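Side-chain contacts in glycosyl hydrolase (Streptomyces cattleya, PDB 7LR8), which probably hydrolyses the beta-1,4 linkage between mannose and N-acetylglucosamine in the core of N-glycans, as a family GH5_18 glycosidase: residues 388-391 / 395-398; 233-236 / 240-243; 76-81 / 140-145; 306-311 / 331-336. The protein carries 1 engineered substitution. All blocks are in the same frame, centred on the assembly; numbering follows the deposited sequence. Where two conformers were deposited one is given.

Interaction 1. Residues 388-391 / 395-398; sequences RLTA and RPTT
Leu389, near the end of helix 381-391, lies against the ring of Pro396, just after the chain has turned back toward strand 397-400. Its CB makes the first touch, 3.8 Å from Pro396 CG. With CG beside the backbone N (chi1 -75°), the branch then runs on past the ring: CD1 comes 4.0 Å from Pro396 CB, while Leu389 as a whole continues to Leu360 of strand 358-362 and Val424 of helix 421-425. Thr390 meets the same ring from another direction, nearly at a right angle. Its OG1 sits 3.5 Å from both CG and CD of Pro396, but its hydrogen bond goes to Phe386 O one helical turn back. One water ties the backbones together, donating to Thr390 O at 2.8 Å and accepting from Arg395 N at 2.9 Å. These residues close the helix-to-strand half of a beta-alpha-beta crossover, strand 358-362 to helix 381-391 to strand 397-400. No direct hydrogen bond joins residues 388-391 to residues 395-398, consistent with a join made of apolar contact on the proline ring, with one water as its polar link.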
loop_
_atom_site.group_PDB
_atom_site.type_symbol
_atom_site.label_atom_id
_atom_site.label_comp_id
_atom_site.label_asym_id
_atom_site.label_seq_id
_atom_site.Cartn_x
_atom_site.Cartn_y
_atom_site.Cartn_z
ATOM N N ARG B 388 -4.466 37.323 -22.488
ATOM C CA ARG B 388 -4.397 38.670 -23.051
ATOM C C ARG B 388 -5.778 39.315 -23.078
ATOM O O ARG B 388 -5.926 40.488 -22.717
ATOM C CB ARG B 388 -3.781 38.630 -24.450
ATOM N N LEU B 389 -6.802 38.560 -23.486
ATOM C CA LEU B 389 -8.165 39.079 -23.410
ATOM C C LEU B 389 -8.525 39.440 -21.977
ATOM O O LEU B 389 -9.200 40.447 -21.729
ATOM C CB LEU B 389 -9.155 38.048 -23.958
ATOM C CG LEU B 389 -9.211 37.856 -25.469
ATOM C CD1 LEU B 389 -9.994 36.589 -25.787
ATOM C CD2 LEU B 389 -9.838 39.070 -26.134
ATOM N N THR B 390 -8.094 38.608 -21.023
ATOM C CA THR B 390 -8.375 38.869 -19.617
ATOM C C THR B 390 -7.700 40.156 -19.155
ATOM O O THR B 390 -8.320 40.993 -18.488
ATOM C CB THR B 390 -7.916 37.694 -18.761
ATOM O OG1 THR B 390 -8.749 36.558 -19.025
ATOM C CG2 THR B 390 -8.009 38.061 -17.282
ATOM N N ALA B 391 -6.419 40.321 -19.492
ATOM C CA ALA B 391 -5.715 41.549 -19.127
ATOM C C ALA B 391 -6.384 42.772 -19.739
ATOM O O ALA B 391 -6.453 43.838 -19.107
ATOM C CB ALA B 391 -4.253 41.467 -19.566
ATOM N N ARG B 395 -13.097 39.969 -20.184
ATOM C CA ARG B 395 -13.786 38.934 -19.420
ATOM C C ARG B 395 -14.186 37.746 -20.305
ATOM O O ARG B 395 -15.370 37.426 -20.427
ATOM C CB ARG B 395 -15.004 39.516 -18.712
ATOM C CG ARG B 395 -14.708 40.795 -17.891
ATOM C CD ARG B 395 -15.938 41.277 -17.066
ATOM N NE ARG B 395 -16.465 40.176 -16.261
ATOM C CZ ARG B 395 -17.611 39.543 -16.507
ATOM N NH1 ARG B 395 -18.377 39.928 -17.517
ATOM N NH2 ARG B 395 -17.988 38.526 -15.736
ATOM N N PRO B 396 -13.218 37.083 -20.936
ATOM C CA PRO B 396 -13.560 36.055 -21.930
ATOM C C PRO B 396 -14.134 34.794 -21.300
ATOM O O PRO B 396 -13.759 34.395 -20.194
ATOM C CB PRO B 396 -12.216 35.761 -22.604
ATOM C CG PRO B 396 -11.197 36.031 -21.520
ATOM C CD PRO B 396 -11.763 37.237 -20.770
ATOM N N THR B 397 -15.062 34.164 -22.031
ATOM C CA THR B 397 -15.342 32.745 -21.868
ATOM C C THR B 397 -14.683 32.010 -23.033
ATOM O O THR B 397 -13.887 32.589 -23.781
ATOM C CB THR B 397 -16.851 32.460 -21.784
ATOM O OG1 THR B 397 -17.056 31.077 -21.449
ATOM C CG2 THR B 397 -17.559 32.770 -23.099
ATOM N N THR B 398 -15.003 30.722 -23.195
ATOM C CA THR B 398 -14.468 29.931 -24.298
ATOM C C THR B 398 -15.602 29.236 -25.042
ATOM O O THR B 398 -16.701 29.037 -24.509
ATOM C CB THR B 398 -13.430 28.886 -23.827
ATOM O OG1 THR B 398 -14.048 27.887 -22.993
ATOM C CG2 THR B 398 -12.305 29.559 -23.055
HETATM O O HOH W 1 -11.115 40.641 -18.125
#

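Interaction 2. Residues 233-236 / 240-243; sequences QRYG and TATA
The phenol ring of Tyr235 has the CB of Ala241 beside it in an oblique approach, 3.8 Å from CD2 and equally close to CG. Over the centre of one face lies Arg234 CG, 3.8 Å above the plane, contributed by the preceding residue. Phe383 of helix 381-391 meets the ring with its own plane almost parallel, about 10° apart. At the far end of the phenol the OH is hydrogen-bonded to Glu384 OE2 and to Gly379 N, so the hydroxyl is held by two bonds while Arg234 CG covers a face. Short helix 231-235 lies in the excursion between strand 221-225 and helix 240-253 of the (beta/alpha)8 barrel. Tyr235 thereby joins this part of the barrel to the region that follows it, where Phe383 and Met387 also touch Ala241. Beyond Tyr235 the chain leaves the helix at Gly236 with positive phi (108°), a backbone shape in which a CB would press on the carbonyl oxygen of Tyr235. That turn presents Gly236 O to helix 240-253, where Thr242 OG1 donates a hydrogen bond of 2.8 Å. The donor stands above the carbonyl plane, 37° out of it. OG1, beside the backbone N of Thr242, is the branch turned to Gly236 O, with CG2 anti to that N. Ser239 OG is hydrogen-bonded to both Gly236 O and Thr242 OG1, and the Thr242 side chain also touches Ala232 and Phe284.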
loop_
_atom_site.group_PDB
_atom_site.type_symbol
_atom_site.label_atom_id
_atom_site.label_comp_id
_atom_site.label_asym_id
_atom_site.label_seq_id
_atom_site.Cartn_x
_atom_site.Cartn_y
_atom_site.Cartn_z
ATOM N N GLN B 233 6.105 29.346 -13.443
ATOM C CA GLN B 233 7.470 29.267 -13.948
ATOM C C GLN B 233 7.638 30.091 -15.218
ATOM O O GLN B 233 8.674 30.733 -15.419
ATOM C CB GLN B 233 7.842 27.806 -14.204
ATOM C CG GLN B 233 7.860 26.949 -12.951
ATOM C CD GLN B 233 6.551 26.202 -12.705
ATOM O OE1 GLN B 233 5.454 26.708 -12.980
ATOM N NE2 GLN B 233 6.665 24.999 -12.164
ATOM N N ARG B 234 6.629 30.084 -16.086
ATOM C CA ARG B 234 6.748 30.742 -17.380
ATOM C C ARG B 234 6.403 32.223 -17.316
ATOM O O ARG B 234 7.111 33.050 -17.899
ATOM C CB ARG B 234 5.841 30.045 -18.401
ATOM C CG ARG B 234 5.869 30.681 -19.780
ATOM C CD ARG B 234 5.077 29.854 -20.769
ATOM N NE ARG B 234 5.561 28.479 -20.824
ATOM C CZ ARG B 234 6.295 27.981 -21.814
ATOM N NH1 ARG B 234 6.632 28.748 -22.842
ATOM N NH2 ARG B 234 6.688 26.715 -21.777
ATOM N N TYR B 235 5.331 32.572 -16.605
ATOM C CA TYR B 235 4.818 33.937 -16.590
ATOM C C TYR B 235 5.184 34.717 -15.336
ATOM O O TYR B 235 5.158 35.954 -15.369
ATOM C CB TYR B 235 3.292 33.907 -16.760
ATOM C CG TYR B 235 2.895 33.180 -18.023
ATOM C CD1 TYR B 235 3.087 33.770 -19.269
ATOM C CD2 TYR B 235 2.376 31.888 -17.977
ATOM C CE1 TYR B 235 2.747 33.112 -20.436
ATOM C CE2 TYR B 235 2.034 31.214 -19.144
ATOM C CZ TYR B 235 2.223 31.831 -20.367
ATOM O OH TYR B 235 1.888 31.186 -21.532
ATOM N N GLY B 236 5.525 34.042 -14.253
ATOM C CA GLY B 236 5.998 34.682 -13.041
ATOM C C GLY B 236 4.956 34.633 -11.936
ATOM O O GLY B 236 3.745 34.610 -12.185
ATOM N N THR B 240 -0.409 38.247 -14.388
ATOM C CA THR B 240 -1.840 38.085 -14.613
ATOM C C THR B 240 -2.200 36.615 -14.800
ATOM O O THR B 240 -3.213 36.145 -14.264
ATOM C CB THR B 240 -2.267 38.911 -15.829
ATOM O OG1 THR B 240 -1.915 40.288 -15.626
ATOM C CG2 THR B 240 -3.767 38.809 -16.055
ATOM N N ALA B 241 -1.368 35.864 -15.536
ATOM C CA ALA B 241 -1.668 34.455 -15.792
ATOM C C ALA B 241 -1.711 33.649 -14.503
ATOM O O ALA B 241 -2.544 32.748 -14.350
ATOM C CB ALA B 241 -0.636 33.846 -16.749
ATOM N N THR B 242 -0.814 33.947 -13.562
ATOM C CA THR B 242 -0.817 33.191 -12.316
ATOM C C THR B 242 -2.061 33.507 -11.490
ATOM O O THR B 242 -2.668 32.600 -10.909
ATOM C CB THR B 242 0.466 33.476 -11.539
ATOM O OG1 THR B 242 1.573 32.899 -12.246
ATOM C CG2 THR B 242 0.409 32.875 -10.148
ATOM N N ALA B 243 -2.487 34.773 -11.475
ATOM C CA ALA B 243 -3.660 35.165 -10.689
ATOM C C ALA B 243 -4.961 34.691 -11.322
ATOM O O ALA B 243 -5.960 34.502 -10.618
ATOM C CB ALA B 243 -3.703 36.682 -10.517
#

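Interaction 3. Residues 76-81 / 140-145; sequences QLAALT and ADRPNF. With SO4 (sulfate ion), chain K.
Arg142 lays one face of its guanidinium over the methyl group of Ala78, whose CB stands 3.7 Å above the plane and offset toward its rim. A bend at chi2 (70°) turns the chain back along helix 71-86, with Arg142 CG 3.9 Å from Thr81 CG2, and NE forms a salt bridge with Asp82. Asn144 comes in beside Thr81: its ND2 donates to Thr81 O at 3.0 Å, with an N-H...O angle of 149°, and also to Leu89 O. Thr81 OG1 donates at 2.8 Å to Leu77 O, which Thr81 N reaches from the opposite face. A leucine in place of Asn144 would probably leave Thr81 O and Leu89 O without this shared donor and set the loop less firmly against the helix. On the far side of the segment, Gln76 NE2 binds a sulfate oxygen, O4, at 3.0 Å; Arg72 also holds this ion, probably a crystallisation component. In the barrel, the contact seats the turn leading into strand 145-152 on the helix leading to its neighbour, strand 90-94. Two kinds of bonding thus work side by side: methyl groups support the arginine's flat face and aliphatic chain, while one amide nitrogen links two backbone carbonyls.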
loop_
_atom_site.group_PDB
_atom_site.type_symbol
_atom_site.label_atom_id
_atom_site.label_comp_id
_atom_site.label_asym_id
_atom_site.label_seq_id
_atom_site.Cartn_x
_atom_site.Cartn_y
_atom_site.Cartn_z
ATOM N N GLN B 76 -16.633 5.640 10.964
ATOM C CA GLN B 76 -15.808 6.813 11.249
ATOM C C GLN B 76 -16.086 7.922 10.243
ATOM O O GLN B 76 -16.188 9.097 10.610
ATOM C CB GLN B 76 -14.321 6.431 11.239
ATOM C CG GLN B 76 -13.905 5.509 12.399
ATOM C CD GLN B 76 -12.580 4.801 12.129
ATOM O OE1 GLN B 76 -12.095 4.786 10.996
ATOM N NE2 GLN B 76 -11.988 4.220 13.173
ATOM N N LEU B 77 -16.243 7.558 8.969
ATOM C CA LEU B 77 -16.583 8.548 7.949
ATOM C C LEU B 77 -17.938 9.191 8.234
ATOM O O LEU B 77 -18.106 10.406 8.050
ATOM C CB LEU B 77 -16.575 7.890 6.569
ATOM C CG LEU B 77 -16.923 8.781 5.373
ATOM C CD1 LEU B 77 -15.927 9.953 5.241
ATOM C CD2 LEU B 77 -16.977 7.965 4.094
ATOM N N ALA B 78 -18.910 8.398 8.696
ATOM C CA ALA B 78 -20.205 8.965 9.069
ATOM C C ALA B 78 -20.070 9.894 10.270
ATOM O O ALA B 78 -20.710 10.952 10.316
ATOM C CB ALA B 78 -21.215 7.845 9.357
ATOM N N ALA B 79 -19.242 9.517 11.250
ATOM C CA ALA B 79 -19.038 10.371 12.420
ATOM C C ALA B 79 -18.382 11.685 12.024
ATOM O O ALA B 79 -18.741 12.749 12.548
ATOM C CB ALA B 79 -18.192 9.644 13.467
ATOM N N LEU B 80 -17.429 11.632 11.100
ATOM C CA LEU B 80 -16.847 12.858 10.570
ATOM C C LEU B 80 -17.902 13.691 9.861
ATOM O O LEU B 80 -17.931 14.920 9.995
ATOM C CB LEU B 80 -15.699 12.511 9.625
ATOM C CG LEU B 80 -14.790 13.624 9.107
ATOM C CD1 LEU B 80 -13.504 12.974 8.604
ATOM C CD2 LEU B 80 -15.433 14.443 8.001
ATOM N N THR B 81 -18.769 13.041 9.087
ATOM C CA THR B 81 -19.788 13.779 8.352
ATOM C C THR B 81 -20.771 14.444 9.308
ATOM O O THR B 81 -21.209 15.584 9.079
ATOM C CB THR B 81 -20.493 12.822 7.378
ATOM O OG1 THR B 81 -19.520 12.299 6.458
ATOM C CG2 THR B 81 -21.575 13.551 6.598
ATOM N N ALA B 140 -26.239 8.446 2.963
ATOM C CA ALA B 140 -27.407 8.987 2.268
ATOM C C ALA B 140 -28.419 9.615 3.220
ATOM O O ALA B 140 -29.134 10.548 2.829
ATOM C CB ALA B 140 -28.077 7.891 1.436
ATOM N N ASP B 141 -28.494 9.130 4.464
ATOM C CA ASP B 141 -29.442 9.674 5.436
ATOM C C ASP B 141 -28.943 10.949 6.103
ATOM O O ASP B 141 -29.656 11.502 6.949
ATOM C CB ASP B 141 -29.803 8.624 6.505
ATOM C CG ASP B 141 -28.609 8.174 7.355
ATOM O OD1 ASP B 141 -27.443 8.415 6.969
ATOM O OD2 ASP B 141 -28.843 7.537 8.413
ATOM N N ARG B 142 -27.758 11.437 5.727
ATOM C CA ARG B 142 -27.207 12.672 6.293
ATOM C C ARG B 142 -27.617 13.856 5.433
ATOM O O ARG B 142 -27.199 13.929 4.268
ATOM C CB ARG B 142 -25.687 12.605 6.366
ATOM C CG ARG B 142 -25.125 12.257 7.722
ATOM C CD ARG B 142 -25.422 10.831 8.070
ATOM N NE ARG B 142 -24.930 10.462 9.397
ATOM C CZ ARG B 142 -24.855 9.211 9.844
ATOM N NH1 ARG B 142 -25.275 8.197 9.090
ATOM N NH2 ARG B 142 -24.376 8.966 11.055
ATOM N N PRO B 143 -28.403 14.804 5.946
ATOM C CA PRO B 143 -28.814 15.940 5.104
ATOM C C PRO B 143 -27.651 16.783 4.614
ATOM O O PRO B 143 -27.789 17.458 3.584
ATOM C CB PRO B 143 -29.747 16.744 6.020
ATOM C CG PRO B 143 -29.441 16.276 7.406
ATOM C CD PRO B 143 -29.014 14.849 7.285
ATOM N N ASN B 144 -26.503 16.747 5.287
ATOM C CA ASN B 144 -25.371 17.560 4.863
ATOM C C ASN B 144 -24.424 16.809 3.932
ATOM O O ASN B 144 -23.398 17.368 3.538
ATOM C CB ASN B 144 -24.595 18.068 6.078
ATOM C CG ASN B 144 -23.834 16.965 6.773
ATOM O OD1 ASN B 144 -24.389 15.904 7.079
ATOM N ND2 ASN B 144 -22.538 17.182 6.981
ATOM N N PHE B 145 -24.735 15.567 3.576
ATOM C CA PHE B 145 -23.940 14.826 2.601
ATOM C C PHE B 145 -24.251 15.340 1.199
ATOM O O PHE B 145 -25.381 15.208 0.714
ATOM C CB PHE B 145 -24.234 13.330 2.729
ATOM C CG PHE B 145 -23.577 12.470 1.688
ATOM C CD1 PHE B 145 -22.198 12.485 1.506
ATOM C CD2 PHE B 145 -24.341 11.603 0.917
ATOM C CE1 PHE B 145 -21.597 11.657 0.558
ATOM C CE2 PHE B 145 -23.745 10.779 -0.038
ATOM C CZ PHE B 145 -22.375 10.799 -0.212
HETATM S S SO4 K . -13.718 4.232 16.589
HETATM O O1 SO4 K . -14.288 3.147 15.794
HETATM O O2 SO4 K . -14.759 4.805 17.437
HETATM O O3 SO4 K . -12.641 3.711 17.424
HETATM O O4 SO4 K . -13.191 5.270 15.709
#

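Interaction 4. Residues 306-311 / 331-336; sequences SHDVDR and RVKPAG
Asp308 and Lys333 both sit on extended backbone, Lys333 at the N-cap position directly before helix 334-349, and their side chains reach for one another from opposite directions. The lysine bends at chi3 (66°), which brings NZ to the carboxylate on the syn lone pair of Asp308 OD1, a salt bridge and hydrogen bond of 2.8 Å. The second oxygen, OD2, is 3.5 Å from NZ and 3.6 Å from Lys333 CD; NZ bonds to OD1, while CD and CE lie alongside both oxygens. Gly324 joins both partners: its N donates to Asp308 OD1 and its O accepts from Lys333 NZ. The setting is the long excursion between strand 298-304, last strand of the (beta/alpha)8 barrel, and helix 334-349, at the protein surface. The side chain of Asp308 is about 11 Å from the bound mannose, outside the sugar pocket itself. Replacing Asp308 by an alanine would remove the carboxylate and is likely to leave the Lys333 charge without its mate and Gly324 N without this acceptor. Backbone hydrogen bonds tie Ser306 and Asp308 to Leu326, and Lys333 to Leu325. The carbonyl oxygen of Asp308 accepts from Gln328 NE2, so the loop that carries Gly324 and Leu326 meets this residue through side chain and backbone alike.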
loop_
_atom_site.group_PDB
_atom_site.type_symbol
_atom_site.label_atom_id
_atom_site.label_comp_id
_atom_site.label_asym_id
_atom_site.label_seq_id
_atom_site.Cartn_x
_atom_site.Cartn_y
_atom_site.Cartn_z
ATOM N N SER B 306 -7.150 22.827 4.395
ATOM C CA SER B 306 -7.559 23.421 5.665
ATOM C C SER B 306 -6.355 23.640 6.578
ATOM O O SER B 306 -6.171 24.738 7.130
ATOM C CB SER B 306 -8.616 22.539 6.335
ATOM O OG SER B 306 -8.094 21.272 6.700
ATOM N N HIS B 307 -5.501 22.619 6.719
ATOM C CA HIS B 307 -4.442 22.622 7.716
ATOM C C HIS B 307 -3.106 22.236 7.106
ATOM O O HIS B 307 -3.027 21.351 6.247
ATOM C CB HIS B 307 -4.780 21.673 8.865
ATOM C CG HIS B 307 -5.942 22.126 9.691
ATOM N ND1 HIS B 307 -7.251 21.854 9.350
ATOM C CD2 HIS B 307 -5.994 22.865 10.825
ATOM C CE1 HIS B 307 -8.058 22.389 10.250
ATOM N NE2 HIS B 307 -7.321 23.016 11.150
ATOM N N ASP B 308 -2.060 22.908 7.569
ATOM C CA ASP B 308 -0.697 22.530 7.236
ATOM C C ASP B 308 -0.454 21.070 7.586
ATOM O O ASP B 308 -1.063 20.517 8.510
ATOM C CB ASP B 308 0.307 23.385 8.017
ATOM C CG ASP B 308 0.463 24.802 7.466
ATOM O OD1 ASP B 308 0.082 25.066 6.304
ATOM O OD2 ASP B 308 0.977 25.646 8.224
ATOM N N VAL B 309 0.480 20.449 6.846
ATOM C CA VAL B 309 0.913 19.079 7.114
ATOM C C VAL B 309 2.031 19.105 8.145
ATOM O O VAL B 309 2.922 19.967 8.098
ATOM C CB VAL B 309 1.368 18.384 5.817
ATOM C CG1 VAL B 309 1.757 16.920 6.090
ATOM C CG2 VAL B 309 0.260 18.458 4.766
ATOM N N ASP B 310 1.974 18.174 9.097
ATOM C CA ASP B 310 3.000 18.096 10.130
ATOM C C ASP B 310 4.351 17.776 9.501
ATOM O O ASP B 310 4.497 16.762 8.812
ATOM C CB ASP B 310 2.613 17.031 11.159
ATOM C CG ASP B 310 3.533 17.019 12.376
ATOM O OD1 ASP B 310 4.581 17.693 12.360
ATOM O OD2 ASP B 310 3.205 16.321 13.355
ATOM N N ARG B 311 5.345 18.641 9.734
ATOM C CA ARG B 311 6.659 18.399 9.143
ATOM C C ARG B 311 7.408 17.258 9.817
ATOM O O ARG B 311 8.492 16.888 9.350
ATOM C CB ARG B 311 7.501 19.681 9.173
ATOM C CG ARG B 311 7.036 20.686 8.143
ATOM C CD ARG B 311 7.929 21.921 8.050
ATOM N NE ARG B 311 7.254 22.942 7.256
ATOM C CZ ARG B 311 7.457 23.127 5.953
ATOM N NH1 ARG B 311 8.334 22.374 5.296
ATOM N NH2 ARG B 311 6.790 24.070 5.312
ATOM N N ARG B 331 -4.046 27.734 14.084
ATOM C CA ARG B 331 -4.034 29.188 14.079
ATOM C C ARG B 331 -4.197 29.694 12.651
ATOM O O ARG B 331 -3.687 29.090 11.704
ATOM C CB ARG B 331 -2.751 29.731 14.708
ATOM C CG ARG B 331 -2.497 29.172 16.095
ATOM C CD ARG B 331 -1.661 30.111 16.945
ATOM N NE ARG B 331 -2.475 30.794 17.948
ATOM C CZ ARG B 331 -2.847 32.068 17.872
ATOM N NH1 ARG B 331 -2.471 32.809 16.839
ATOM N NH2 ARG B 331 -3.592 32.604 18.830
ATOM N N VAL B 332 -4.937 30.791 12.502
ATOM C CA VAL B 332 -5.225 31.329 11.177
ATOM C C VAL B 332 -3.962 31.945 10.593
ATOM O O VAL B 332 -3.324 32.808 11.214
ATOM C CB VAL B 332 -6.366 32.353 11.246
ATOM C CG1 VAL B 332 -6.712 32.861 9.845
ATOM C CG2 VAL B 332 -7.587 31.725 11.908
ATOM N N LYS B 333 -3.613 31.519 9.395
ATOM C CA LYS B 333 -2.481 32.003 8.625
ATOM C C LYS B 333 -2.911 33.197 7.784
ATOM O O LYS B 333 -4.111 33.415 7.572
ATOM C CB LYS B 333 -1.947 30.883 7.724
ATOM C CG LYS B 333 -1.403 29.687 8.476
ATOM C CD LYS B 333 -1.119 28.501 7.542
ATOM C CE LYS B 333 -0.000 28.806 6.563
ATOM N NZ LYS B 333 0.184 27.739 5.533
ATOM N N PRO B 334 -1.958 33.992 7.285
ATOM C CA PRO B 334 -2.337 35.139 6.441
ATOM C C PRO B 334 -3.280 34.785 5.300
ATOM O O PRO B 334 -4.241 35.525 5.062
ATOM C CB PRO B 334 -0.979 35.652 5.940
ATOM C CG PRO B 334 -0.053 35.348 7.073
ATOM C CD PRO B 334 -0.509 33.982 7.564
ATOM N N ALA B 335 -3.068 33.665 4.604
ATOM C CA ALA B 335 -3.989 33.333 3.524
ATOM C C ALA B 335 -5.346 32.906 4.056
ATOM O O ALA B 335 -6.359 33.088 3.372
ATOM C CB ALA B 335 -3.411 32.236 2.628
ATOM N N GLY B 336 -5.387 32.291 5.241
ATOM C CA GLY B 336 -6.670 31.981 5.853
ATOM C C GLY B 336 -7.470 33.231 6.171
ATOM O O GLY B 336 -8.687 33.267 5.977
#

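Three of the contacts belong to the barrel, and interaction 1 lies in the three-stranded parallel unit that follows it. Interactions 1 and 2 are neighbours, with nearest atoms about 4 Å apart, and both draw on helix 381-391: one uses its end, the other its side. Interaction 3, across the chain's centre from both, is a buried contact, whereas interaction 4 is a surface one and interactions 1 and 2 are partly buried. Chemistry follows place: the surface contact, interaction 4, rests on a charged pair, apolar contacts combine with a water or a hydroxyl in interactions 1 and 2, and interaction 3 satisfies backbone carbonyls with a side-chain amide and lays a guanidinium face on a methyl group.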